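Local coordinates for protein L544 (Acanthamoeba polyphaga mimivirus, PDB 4AMQ) that is a virion-associated protein that probably acts as a metal-dependent nucleotidyl transferase, at residues A[99-104]-A[199-204]; A[110-115]-A[160-165]; A[271-276]-A[354-359]; A[323-328]-A[339-344]. All coordinates share one frame; numbering follows the deposited sequence.

Contacts 1 and 2 belong to the nucleotidyltransferase domain, contacts 3 and 4 to the helical domain. Contact 1 pairs two inner strands of the mixed sheet, and the side chain of Gln200 in it lies about 7 Å from a bound manganese ion; the manganese sites are formed by Asp66 and Asp68, joined in one of them by Asp213. Contact 2, nested in the chain loop that contact 1 closes, is centred about 23 Å away, by the ends of the neighbouring strands 99-108 and 164-167. Contacts 3 and 4 share the long helix 334-368, with centres about 23 Å apart. Contacts 1 and 3, about 28 Å apart between centres, lie on opposite sides of the chain's centre.

Contact 1. Residues A[99-104]-A[199-204]; sequences IKLIYV and LQYFVK. With MG (magnesium ion), chain D.
The Leu101 CD1 methyl is the bump that covers the face of the Tyr201 ring, near the middle of this antiparallel strand pair. It sits over the middle of the ring, 4.0 Å from its centroid and 9° off the normal, a CH-pi contact. CG of Leu101 lies anti to the backbone N (chi1 176°), which lets CD1 lean back across the ring while CB rests near CE1. On the same side of the sheet, Ile99 CG2 touches Tyr201 CD1, and Val104 CG2 packs alongside Leu199 CD2 at 3.8 Å, their side chains pointing the same way.

Between these pairs lies a classic beta bulge: Ile102 and Tyr103 both face Gln200. The carbonyl O of Gln200 accepts Ile102 N at 2.9 Å and, weakly, Tyr103 N at 3.4 Å, and the register moves by one residue. At the bulge, Ile102 CG1 meets the edge of the Phe202 ring; on the face that carries Phe202, Gln200 OE1 comes to the edge of the Tyr103 ring, 3.2 Å from CD2. Helix 274-292 covers Phe202 through Ser285 and Ile289.

Ile99 O binds the magnesium ion at 2.5 Å, as does Asp96 O. Water 1 on the metal also accepts a bond from Lys100 NZ at 3.1 Å. Backbone bonds and the apolar Leu101 face thus hold the pair, leaving Ile99 O, which bonds nothing across it, available to magnesium.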
# COMPACT_ATOMS: atom_id res chain seq x y z
N ILE A 99 8.35 11.76 10.38
CA ILE A 99 6.96 11.36 10.21
C ILE A 99 6.19 12.29 9.29
O ILE A 99 6.16 13.50 9.51
CB ILE A 99 6.22 11.33 11.55
CG1 ILE A 99 6.87 10.32 12.50
CG2 ILE A 99 4.74 11.01 11.34
CD1 ILE A 99 6.21 10.26 13.86
N LYS A 100 5.56 11.73 8.27
CA LYS A 100 4.71 12.52 7.41
C LYS A 100 3.35 11.86 7.27
O LYS A 100 3.25 10.68 6.94
CB LYS A 100 5.36 12.71 6.03
CG LYS A 100 4.83 13.90 5.25
CD LYS A 100 5.50 14.02 3.88
CE LYS A 100 6.98 14.32 3.99
NZ LYS A 100 7.25 15.69 4.53
N LEU A 101 2.29 12.62 7.53
CA LEU A 101 0.94 12.14 7.26
C LEU A 101 0.57 12.51 5.83
O LEU A 101 0.25 13.67 5.55
CB LEU A 101 -0.05 12.74 8.26
CG LEU A 101 -1.52 12.40 8.02
CD1 LEU A 101 -1.72 10.89 7.93
CD2 LEU A 101 -2.40 12.99 9.11
N ILE A 102 0.61 11.54 4.93
CA ILE A 102 0.37 11.78 3.51
C ILE A 102 -1.11 11.97 3.19
O ILE A 102 -1.49 12.95 2.55
CB ILE A 102 0.92 10.63 2.64
CG1 ILE A 102 2.43 10.51 2.80
CG2 ILE A 102 0.56 10.87 1.17
CD1 ILE A 102 3.21 11.72 2.33
N TYR A 103 -1.94 11.03 3.62
CA TYR A 103 -3.37 11.11 3.34
C TYR A 103 -4.21 10.81 4.56
O TYR A 103 -3.87 9.93 5.36
CB TYR A 103 -3.78 10.13 2.24
CG TYR A 103 -3.17 10.37 0.87
CD1 TYR A 103 -3.37 11.57 0.20
CD2 TYR A 103 -2.43 9.38 0.24
CE1 TYR A 103 -2.83 11.78 -1.05
CE2 TYR A 103 -1.89 9.58 -1.01
CZ TYR A 103 -2.09 10.78 -1.65
OH TYR A 103 -1.54 10.97 -2.90
N VAL A 104 -5.31 11.53 4.69
CA VAL A 104 -6.39 11.14 5.58
C VAL A 104 -7.55 10.71 4.69
O VAL A 104 -8.11 11.53 3.96
CB VAL A 104 -6.83 12.29 6.50
CG1 VAL A 104 -8.07 11.89 7.28
CG2 VAL A 104 -5.70 12.67 7.45
N LEU A 199 -5.62 6.96 8.45
CA LEU A 199 -4.43 7.80 8.44
C LEU A 199 -3.30 7.07 7.70
O LEU A 199 -2.86 6.01 8.13
CB LEU A 199 -3.99 8.13 9.87
CG LEU A 199 -5.00 8.82 10.78
CD1 LEU A 199 -4.45 8.95 12.20
CD2 LEU A 199 -5.40 10.17 10.23
N GLN A 200 -2.84 7.64 6.59
CA GLN A 200 -1.76 7.02 5.84
C GLN A 200 -0.43 7.74 6.06
O GLN A 200 -0.18 8.80 5.50
CB GLN A 200 -2.08 6.95 4.35
CG GLN A 200 -3.09 5.86 4.00
CD GLN A 200 -3.26 5.67 2.51
OE1 GLN A 200 -3.05 6.59 1.73
NE2 GLN A 200 -3.62 4.46 2.11
N TYR A 201 0.40 7.15 6.90
CA TYR A 201 1.68 7.74 7.26
C TYR A 201 2.81 7.12 6.46
O TYR A 201 2.71 5.98 5.99
CB TYR A 201 1.99 7.52 8.74
CG TYR A 201 1.15 8.29 9.75
CD1 TYR A 201 1.48 9.59 10.10
CD2 TYR A 201 0.06 7.70 10.37
CE1 TYR A 201 0.74 10.29 11.04
CE2 TYR A 201 -0.69 8.39 11.31
CZ TYR A 201 -0.35 9.68 11.64
OH TYR A 201 -1.09 10.38 12.57
N PHE A 202 3.90 7.87 6.31
CA PHE A 202 5.19 7.27 6.00
C PHE A 202 6.18 7.72 7.06
O PHE A 202 6.25 8.90 7.41
CB PHE A 202 5.64 7.60 4.57
CG PHE A 202 5.03 6.70 3.54
CD1 PHE A 202 5.63 5.49 3.23
CD2 PHE A 202 3.84 7.03 2.92
CE1 PHE A 202 5.07 4.63 2.29
CE2 PHE A 202 3.26 6.18 1.99
CZ PHE A 202 3.88 4.98 1.68
N VAL A 203 6.91 6.76 7.62
CA VAL A 203 7.77 7.02 8.75
C VAL A 203 9.18 6.53 8.46
O VAL A 203 9.38 5.37 8.10
CB VAL A 203 7.24 6.33 10.03
CG1 VAL A 203 8.19 6.55 11.21
CG2 VAL A 203 5.84 6.85 10.37
N LYS A 204 10.15 7.41 8.62
CA LYS A 204 11.53 7.00 8.47
C LYS A 204 11.97 6.29 9.74
O LYS A 204 12.28 6.93 10.74
CB LYS A 204 12.43 8.21 8.20
CG LYS A 204 13.82 7.81 7.76
CD LYS A 204 14.77 8.98 7.78
CE LYS A 204 16.18 8.54 7.39
NZ LYS A 204 17.16 9.64 7.52
MG MG D . 6.63 15.84 8.94
O HOH W 1 8.40 15.30 7.34
O HOH W 2 4.59 16.89 7.81

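Contact 2. Residues A[110-115]-A[160-165]; sequences DRFLLT and WDLYKL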
# COMPACT_ATOMS: atom_id res chain seq x y z
N ASP A 110 -19.75 9.62 -4.63
CA ASP A 110 -20.67 8.63 -5.20
C ASP A 110 -20.90 8.76 -6.71
O ASP A 110 -21.51 7.87 -7.32
CB ASP A 110 -22.00 8.64 -4.44
CG ASP A 110 -21.87 8.08 -3.04
OD1 ASP A 110 -21.02 7.19 -2.83
OD2 ASP A 110 -22.62 8.52 -2.14
N ARG A 111 -20.42 9.85 -7.31
CA ARG A 111 -20.51 10.02 -8.76
C ARG A 111 -19.64 8.98 -9.45
O ARG A 111 -19.82 8.69 -10.64
CB ARG A 111 -20.08 11.43 -9.17
CG ARG A 111 -20.89 12.55 -8.54
CD ARG A 111 -20.30 13.92 -8.88
NE ARG A 111 -18.92 14.06 -8.42
CZ ARG A 111 -18.09 15.02 -8.81
NH1 ARG A 111 -18.48 15.94 -9.68
NH2 ARG A 111 -16.85 15.06 -8.33
N PHE A 112 -18.69 8.43 -8.70
CA PHE A 112 -17.83 7.37 -9.21
C PHE A 112 -18.29 6.02 -8.68
O PHE A 112 -17.60 5.02 -8.85
CB PHE A 112 -16.37 7.65 -8.84
CG PHE A 112 -15.81 8.89 -9.47
CD1 PHE A 112 -15.29 8.86 -10.75
CD2 PHE A 112 -15.83 10.10 -8.79
CE1 PHE A 112 -14.78 10.00 -11.33
CE2 PHE A 112 -15.32 11.24 -9.37
CZ PHE A 112 -14.80 11.19 -10.64
N LEU A 113 -19.45 6.00 -8.04
CA LEU A 113 -20.06 4.75 -7.60
C LEU A 113 -20.82 4.11 -8.76
O LEU A 113 -22.03 4.30 -8.89
CB LEU A 113 -21.00 4.98 -6.41
CG LEU A 113 -21.69 3.72 -5.86
CD1 LEU A 113 -20.68 2.61 -5.66
CD2 LEU A 113 -22.41 4.02 -4.56
N LEU A 114 -20.10 3.36 -9.58
CA LEU A 114 -20.68 2.74 -10.76
C LEU A 114 -21.59 1.58 -10.40
O LEU A 114 -21.53 1.04 -9.29
CB LEU A 114 -19.58 2.27 -11.71
CG LEU A 114 -19.34 3.09 -12.98
CD1 LEU A 114 -19.42 4.58 -12.69
CD2 LEU A 114 -17.99 2.75 -13.60
N THR A 115 -22.44 1.20 -11.35
CA THR A 115 -23.22 -0.01 -11.25
C THR A 115 -22.71 -0.98 -12.30
O THR A 115 -23.35 -1.99 -12.60
CB THR A 115 -24.73 0.27 -11.44
OG1 THR A 115 -25.04 1.58 -10.95
CG2 THR A 115 -25.56 -0.76 -10.68
N TRP A 160 -10.67 4.30 -8.10
CA TRP A 160 -10.66 4.07 -6.66
C TRP A 160 -10.26 5.33 -5.90
O TRP A 160 -10.90 5.71 -4.92
CB TRP A 160 -9.73 2.91 -6.31
CG TRP A 160 -9.74 2.54 -4.85
CD1 TRP A 160 -8.67 2.49 -4.01
CD2 TRP A 160 -10.89 2.20 -4.06
NE1 TRP A 160 -9.07 2.12 -2.75
CE2 TRP A 160 -10.43 1.94 -2.75
CE3 TRP A 160 -12.26 2.09 -4.33
CZ2 TRP A 160 -11.29 1.58 -1.72
CZ3 TRP A 160 -13.11 1.73 -3.31
CH2 TRP A 160 -12.63 1.47 -2.01
N ASP A 161 -9.20 5.99 -6.37
CA ASP A 161 -8.71 7.21 -5.73
C ASP A 161 -9.73 8.33 -5.85
O ASP A 161 -9.69 9.31 -5.10
CB ASP A 161 -7.38 7.63 -6.34
CG ASP A 161 -6.29 6.59 -6.14
OD1 ASP A 161 -6.31 5.91 -5.10
OD2 ASP A 161 -5.42 6.45 -7.04
N LEU A 162 -10.64 8.20 -6.81
CA LEU A 162 -11.67 9.20 -7.05
C LEU A 162 -12.94 8.92 -6.26
O LEU A 162 -13.63 9.84 -5.83
CB LEU A 162 -11.97 9.31 -8.55
CG LEU A 162 -10.81 9.84 -9.40
CD1 LEU A 162 -10.99 9.50 -10.87
CD2 LEU A 162 -10.65 11.34 -9.19
N TYR A 163 -13.25 7.64 -6.07
CA TYR A 163 -14.39 7.24 -5.26
C TYR A 163 -14.11 7.49 -3.78
O TYR A 163 -14.92 8.10 -3.08
CB TYR A 163 -14.76 5.78 -5.49
CG TYR A 163 -15.87 5.28 -4.60
CD1 TYR A 163 -17.02 6.03 -4.39
CD2 TYR A 163 -15.77 4.05 -3.95
CE1 TYR A 163 -18.03 5.58 -3.58
CE2 TYR A 163 -16.79 3.59 -3.14
CZ TYR A 163 -17.91 4.36 -2.95
OH TYR A 163 -18.93 3.91 -2.13
N LYS A 164 -12.96 7.02 -3.30
CA LYS A 164 -12.56 7.25 -1.92
C LYS A 164 -11.84 8.59 -1.78
O LYS A 164 -10.85 8.84 -2.46
CB LYS A 164 -11.65 6.12 -1.43
CG LYS A 164 -12.24 4.74 -1.58
CD LYS A 164 -13.52 4.58 -0.78
CE LYS A 164 -13.23 4.53 0.72
NZ LYS A 164 -14.48 4.29 1.50
N LEU A 165 -12.34 9.44 -0.89
CA LEU A 165 -11.75 10.76 -0.69
C LEU A 165 -10.45 10.71 0.09
O LEU A 165 -10.43 10.40 1.29
CB LEU A 165 -12.75 11.69 -0.00
CG LEU A 165 -14.01 12.04 -0.79
CD1 LEU A 165 -14.91 12.96 0.03
CD2 LEU A 165 -13.66 12.69 -2.12
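A short 3-10 segment, 110-112, followed by an inverse gamma turn centred on Leu113, packs against the last turn of helix 152-163 at the surface of the nucleotidyltransferase domain. Phe112 presents its ring to Leu162. Leu162 CB stands over the ring centre, 3.7 Å from the centroid and only 2° off the normal, so CB lies almost on the ring normal, a CH-pi contact. Because CB is nearly equidistant from all six ring carbons, the leucine stem covers the ring evenly, and its CD1 branch reaches on to Phe112 CE1 at 3.9 Å. The stem of the phenylalanine is used as well, with Phe112 CB lying 4.2 Å from Tyr163 CB.

Tyr163 fills the other half of the contact. Its CG is anti to the backbone N (chi1 175°), which carries the ring past Phe112 toward the turn. There Leu113 CB lies 4.1 Å from Tyr163 CE1, the two side chains side by side and pointing the same way. Asp110 OD1 comes to the ring edge in its plane, 3.5 Å from Tyr163 CE1, with the carboxylate turned 39° against the ring; the same oxygen has a weak hydrogen bond to Thr108 OG1.

Beyond these side chains, the backbone of Tyr163 bonds to that of Asp109 just after strand 99-108, and Phe112 also touches Lys124. The loop 110-115, which leads from strand 99-108 to helix 118-125, thus meets the point where helix 152-163 passes into the outermost strand 164-167.

Contact 3. Residues A[271-276]-A[354-359]; sequences TKFGLY and KSVNKQ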
# COMPACT_ATOMS: atom_id res chain seq x y z
N THR A 271 10.28 -15.83 3.88
CA THR A 271 11.73 -15.94 4.07
C THR A 271 12.47 -16.14 2.76
O THR A 271 13.32 -15.33 2.39
CB THR A 271 12.10 -17.05 5.08
OG1 THR A 271 11.58 -16.72 6.37
CG2 THR A 271 13.62 -17.19 5.18
N LYS A 272 12.15 -17.21 2.05
CA LYS A 272 12.82 -17.50 0.79
C LYS A 272 12.65 -16.37 -0.22
O LYS A 272 13.61 -15.97 -0.89
CB LYS A 272 12.32 -18.82 0.20
CG LYS A 272 13.04 -19.22 -1.07
CD LYS A 272 12.63 -20.61 -1.52
CE LYS A 272 13.23 -20.94 -2.87
NZ LYS A 272 14.72 -20.86 -2.84
N PHE A 273 11.43 -15.85 -0.33
CA PHE A 273 11.14 -14.79 -1.30
C PHE A 273 10.76 -13.48 -0.61
O PHE A 273 10.28 -12.55 -1.25
CB PHE A 273 10.03 -15.22 -2.25
CG PHE A 273 10.37 -16.45 -3.06
CD1 PHE A 273 11.41 -16.42 -3.98
CD2 PHE A 273 9.66 -17.62 -2.90
CE1 PHE A 273 11.73 -17.54 -4.72
CE2 PHE A 273 9.97 -18.75 -3.64
CZ PHE A 273 11.01 -18.70 -4.55
N GLY A 274 11.00 -13.41 0.69
CA GLY A 274 10.66 -12.24 1.48
C GLY A 274 11.21 -10.93 0.94
O GLY A 274 10.51 -9.92 0.95
N LEU A 275 12.45 -10.94 0.47
CA LEU A 275 13.10 -9.71 0.01
C LEU A 275 12.53 -9.22 -1.32
O LEU A 275 12.48 -8.02 -1.57
CB LEU A 275 14.62 -9.90 -0.08
CG LEU A 275 15.43 -8.65 -0.47
CD1 LEU A 275 15.05 -7.46 0.40
CD2 LEU A 275 16.93 -8.92 -0.39
N TYR A 276 12.11 -10.15 -2.17
CA TYR A 276 11.44 -9.79 -3.42
C TYR A 276 10.18 -8.98 -3.13
O TYR A 276 9.91 -7.99 -3.80
CB TYR A 276 11.07 -11.04 -4.21
CG TYR A 276 12.25 -11.84 -4.73
CD1 TYR A 276 12.93 -12.71 -3.90
CD2 TYR A 276 12.66 -11.73 -6.05
CE1 TYR A 276 14.00 -13.44 -4.36
CE2 TYR A 276 13.73 -12.47 -6.53
CZ TYR A 276 14.40 -13.32 -5.67
OH TYR A 276 15.47 -14.06 -6.13
N LYS A 354 8.61 -10.47 -12.49
CA LYS A 354 8.90 -11.54 -13.42
C LYS A 354 9.76 -12.61 -12.75
O LYS A 354 9.46 -13.80 -12.83
CB LYS A 354 9.61 -11.00 -14.66
CG LYS A 354 9.94 -12.05 -15.71
CD LYS A 354 10.62 -11.42 -16.91
CE LYS A 354 9.75 -10.32 -17.51
NZ LYS A 354 8.39 -10.82 -17.84
N SER A 355 10.82 -12.17 -12.08
CA SER A 355 11.76 -13.09 -11.45
C SER A 355 11.13 -13.93 -10.34
O SER A 355 11.27 -15.15 -10.32
CB SER A 355 12.98 -12.34 -10.92
OG SER A 355 13.92 -13.23 -10.35
N VAL A 356 10.43 -13.28 -9.41
CA VAL A 356 9.88 -13.99 -8.26
C VAL A 356 8.78 -14.96 -8.69
O VAL A 356 8.65 -16.05 -8.14
CB VAL A 356 9.36 -13.02 -7.17
CG1 VAL A 356 8.04 -12.39 -7.57
CG2 VAL A 356 9.23 -13.76 -5.85
N ASN A 357 7.99 -14.56 -9.69
CA ASN A 357 6.96 -15.43 -10.24
C ASN A 357 7.55 -16.69 -10.87
O ASN A 357 7.01 -17.78 -10.72
CB ASN A 357 6.11 -14.67 -11.26
CG ASN A 357 5.17 -13.68 -10.60
OD1 ASN A 357 4.65 -13.94 -9.51
ND2 ASN A 357 4.93 -12.55 -11.25
N LYS A 358 8.66 -16.52 -11.57
CA LYS A 358 9.35 -17.63 -12.22
C LYS A 358 9.87 -18.63 -11.19
O LYS A 358 9.68 -19.84 -11.33
CB LYS A 358 10.51 -17.13 -13.07
CG LYS A 358 11.23 -18.22 -13.84
CD LYS A 358 12.63 -17.78 -14.25
CE LYS A 358 13.25 -18.77 -15.23
NZ LYS A 358 13.16 -20.18 -14.74
N GLN A 359 10.52 -18.11 -10.15
CA GLN A 359 11.09 -18.96 -9.11
C GLN A 359 10.01 -19.55 -8.21
O GLN A 359 10.29 -20.42 -7.38
CB GLN A 359 12.07 -18.16 -8.25
CG GLN A 359 13.27 -17.60 -9.00
CD GLN A 359 14.14 -16.73 -8.12
OE1 GLN A 359 14.78 -17.22 -7.18
NE2 GLN A 359 14.17 -15.44 -8.40
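Ser355 opens the contact from helix 334-368, with its hydroxyl OG 3.9 Å from CE2 of the Tyr276 ring. That oxygen is also hydrogen-bonded to the backbone O of Asn315, in the loop between helices 297-311 and 319-331.

One residue on, Val356 wedges its CG2 methyl between two aromatic side chains. With CG2 anti to the backbone N, the methyl meets Tyr276 CB at 3.7 Å and Phe273 CD1 at 3.9 Å. Val356 and Tyr276 slide past each other in opposite directions, with the valine CB 3.7 Å from Tyr276 CD2.

A helical turn after Ser355 comes Gln359. Its CB approaches Phe273 CE1 at 3.6 Å, and its backbone O lies 3.4 Å from Phe273 CZ. The side chain then runs on, extended beyond CG, to the tyrosine hydroxyl: Gln359 NE2 donates to Tyr276 OH at 3.0 Å with an angle of 155°. The hydroxyl lies close to the amide plane, while the amide itself stands 78° to the ring.

Phe273 occupies the joint between helices 259-272 and 274-292, so the contact places this break against helix 334-368. Asn315 N also bonds to Tyr276 OH. The buried phenol is thus gripped by an amide and a backbone N-H, and an interface built largely on Val356 and two aromatic rings gains a directional polar link to a third part of the helical domain.

Contact 4. Residues A[323-328]-A[339-344]; sequences DKIQEV and IAWNTL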
# COMPACT_ATOMS: atom_id res chain seq x y z
N ASP A 323 22.53 -0.40 -13.46
CA ASP A 323 23.55 0.47 -14.06
C ASP A 323 22.93 1.75 -14.61
O ASP A 323 23.50 2.83 -14.48
CB ASP A 323 24.30 -0.27 -15.17
CG ASP A 323 25.10 -1.46 -14.65
OD1 ASP A 323 25.35 -1.51 -13.43
OD2 ASP A 323 25.47 -2.33 -15.47
N LYS A 324 21.75 1.63 -15.23
CA LYS A 324 21.02 2.79 -15.73
C LYS A 324 20.63 3.75 -14.60
O LYS A 324 20.60 4.96 -14.78
CB LYS A 324 19.77 2.36 -16.49
CG LYS A 324 20.05 1.72 -17.84
CD LYS A 324 18.84 1.82 -18.78
CE LYS A 324 17.64 1.03 -18.27
NZ LYS A 324 16.44 1.22 -19.14
N ILE A 325 20.34 3.19 -13.43
CA ILE A 325 19.98 4.01 -12.27
C ILE A 325 21.19 4.77 -11.75
O ILE A 325 21.08 5.93 -11.34
CB ILE A 325 19.32 3.16 -11.16
CG1 ILE A 325 17.85 2.89 -11.49
CG2 ILE A 325 19.42 3.84 -9.81
CD1 ILE A 325 17.22 1.78 -10.67
N GLN A 326 22.36 4.13 -11.78
CA GLN A 326 23.59 4.78 -11.35
C GLN A 326 23.96 5.93 -12.29
O GLN A 326 24.37 7.00 -11.83
CB GLN A 326 24.73 3.77 -11.26
CG GLN A 326 26.02 4.33 -10.68
CD GLN A 326 25.84 4.85 -9.26
OE1 GLN A 326 25.41 4.12 -8.37
NE2 GLN A 326 26.17 6.12 -9.05
N GLU A 327 23.80 5.73 -13.59
CA GLU A 327 24.11 6.78 -14.56
C GLU A 327 23.17 7.98 -14.43
O GLU A 327 23.55 9.10 -14.76
CB GLU A 327 24.09 6.24 -15.99
CG GLU A 327 25.10 5.13 -16.24
CD GLU A 327 26.53 5.58 -16.02
OE1 GLU A 327 26.84 6.76 -16.31
OE2 GLU A 327 27.34 4.76 -15.55
N VAL A 328 21.95 7.75 -13.96
CA VAL A 328 21.06 8.86 -13.65
C VAL A 328 21.64 9.66 -12.49
O VAL A 328 21.76 10.88 -12.56
CB VAL A 328 19.64 8.39 -13.27
CG1 VAL A 328 18.87 9.50 -12.56
CG2 VAL A 328 18.88 7.90 -14.50
N ILE A 339 12.49 12.04 -11.12
CA ILE A 339 11.64 11.56 -12.20
C ILE A 339 12.26 10.40 -12.98
O ILE A 339 11.61 9.38 -13.22
CB ILE A 339 11.32 12.71 -13.17
CG1 ILE A 339 10.49 13.78 -12.46
CG2 ILE A 339 10.61 12.19 -14.42
CD1 ILE A 339 10.42 15.11 -13.19
N ALA A 340 13.52 10.55 -13.39
CA ALA A 340 14.22 9.50 -14.12
C ALA A 340 14.29 8.22 -13.29
O ALA A 340 14.09 7.13 -13.82
CB ALA A 340 15.62 9.96 -14.50
N TRP A 341 14.57 8.37 -12.00
CA TRP A 341 14.56 7.24 -11.08
C TRP A 341 13.19 6.57 -11.04
O TRP A 341 13.08 5.35 -11.08
CB TRP A 341 14.92 7.70 -9.67
CG TRP A 341 16.38 7.81 -9.43
CD1 TRP A 341 17.38 7.21 -10.15
CD2 TRP A 341 17.04 8.57 -8.40
NE1 TRP A 341 18.61 7.55 -9.62
CE2 TRP A 341 18.41 8.38 -8.55
CE3 TRP A 341 16.55 9.39 -7.37
CZ2 TRP A 341 19.34 8.98 -7.70
CZ3 TRP A 341 17.48 9.98 -6.53
CH2 TRP A 341 18.85 9.78 -6.70
N ASN A 342 12.14 7.38 -10.95
CA ASN A 342 10.79 6.84 -10.87
C ASN A 342 10.51 5.97 -12.09
O ASN A 342 9.98 4.87 -11.97
CB ASN A 342 9.76 7.98 -10.76
CG ASN A 342 8.38 7.49 -10.37
OD1 ASN A 342 8.23 6.63 -9.50
ND2 ASN A 342 7.35 8.04 -11.00
N THR A 343 10.89 6.47 -13.26
CA THR A 343 10.74 5.74 -14.51
C THR A 343 11.49 4.41 -14.49
O THR A 343 10.95 3.38 -14.88
CB THR A 343 11.22 6.59 -15.70
OG1 THR A 343 10.33 7.69 -15.89
CG2 THR A 343 11.27 5.76 -16.98
N LEU A 344 12.74 4.45 -14.03
CA LEU A 344 13.56 3.24 -13.98
C LEU A 344 13.10 2.24 -12.92
O LEU A 344 13.25 1.04 -13.08
CB LEU A 344 15.03 3.60 -13.79
CG LEU A 344 15.66 4.28 -15.01
CD1 LEU A 344 16.96 4.97 -14.66
CD2 LEU A 344 15.86 3.27 -16.14
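Val328 and Leu344 meet tip to tip between two antiparallel helices, the arms of a helical hairpin in the helical domain. The axes of these short segments run at 175° and come within 9.8 Å of each other.

Leu344 is the residue most covered by the opposite helix. Its CB rests against Ile325 CG1 at 3.7 Å, the two side chains sliding past each other in opposite directions. From CG, set anti to the carbonyl carbon (chi1 -69°), the two methyls go to different partners. CD1 meets Val328 CG2 at 3.5 Å and lies near the backbone O of Lys324. CD2 turns instead to the Lys324 aliphatic chain, 3.6 Å from CE, where the lysine bends at its third torsion; Lys324 NZ goes on to bond Gln347 OE1 one turn further along helix 334-368.

One turn nearer the bend of the hairpin, Val328 CG1 packs on the Ala340 CB methyl, 3.8 Å away. This same CG1 also touches the indole of Trp341 at CD1. Ile325 CG2 comes to the indole from a side chain set at about a right angle to it. Helix 297-311 packs on this pair, with Ile304 touching both Ile325 and Trp341. Ser329 OG has a weak bond with Trp341 NE1, and that indole nitrogen also donates weakly, at 3.4 Å and 157°, to Ile325 O in the ring plane.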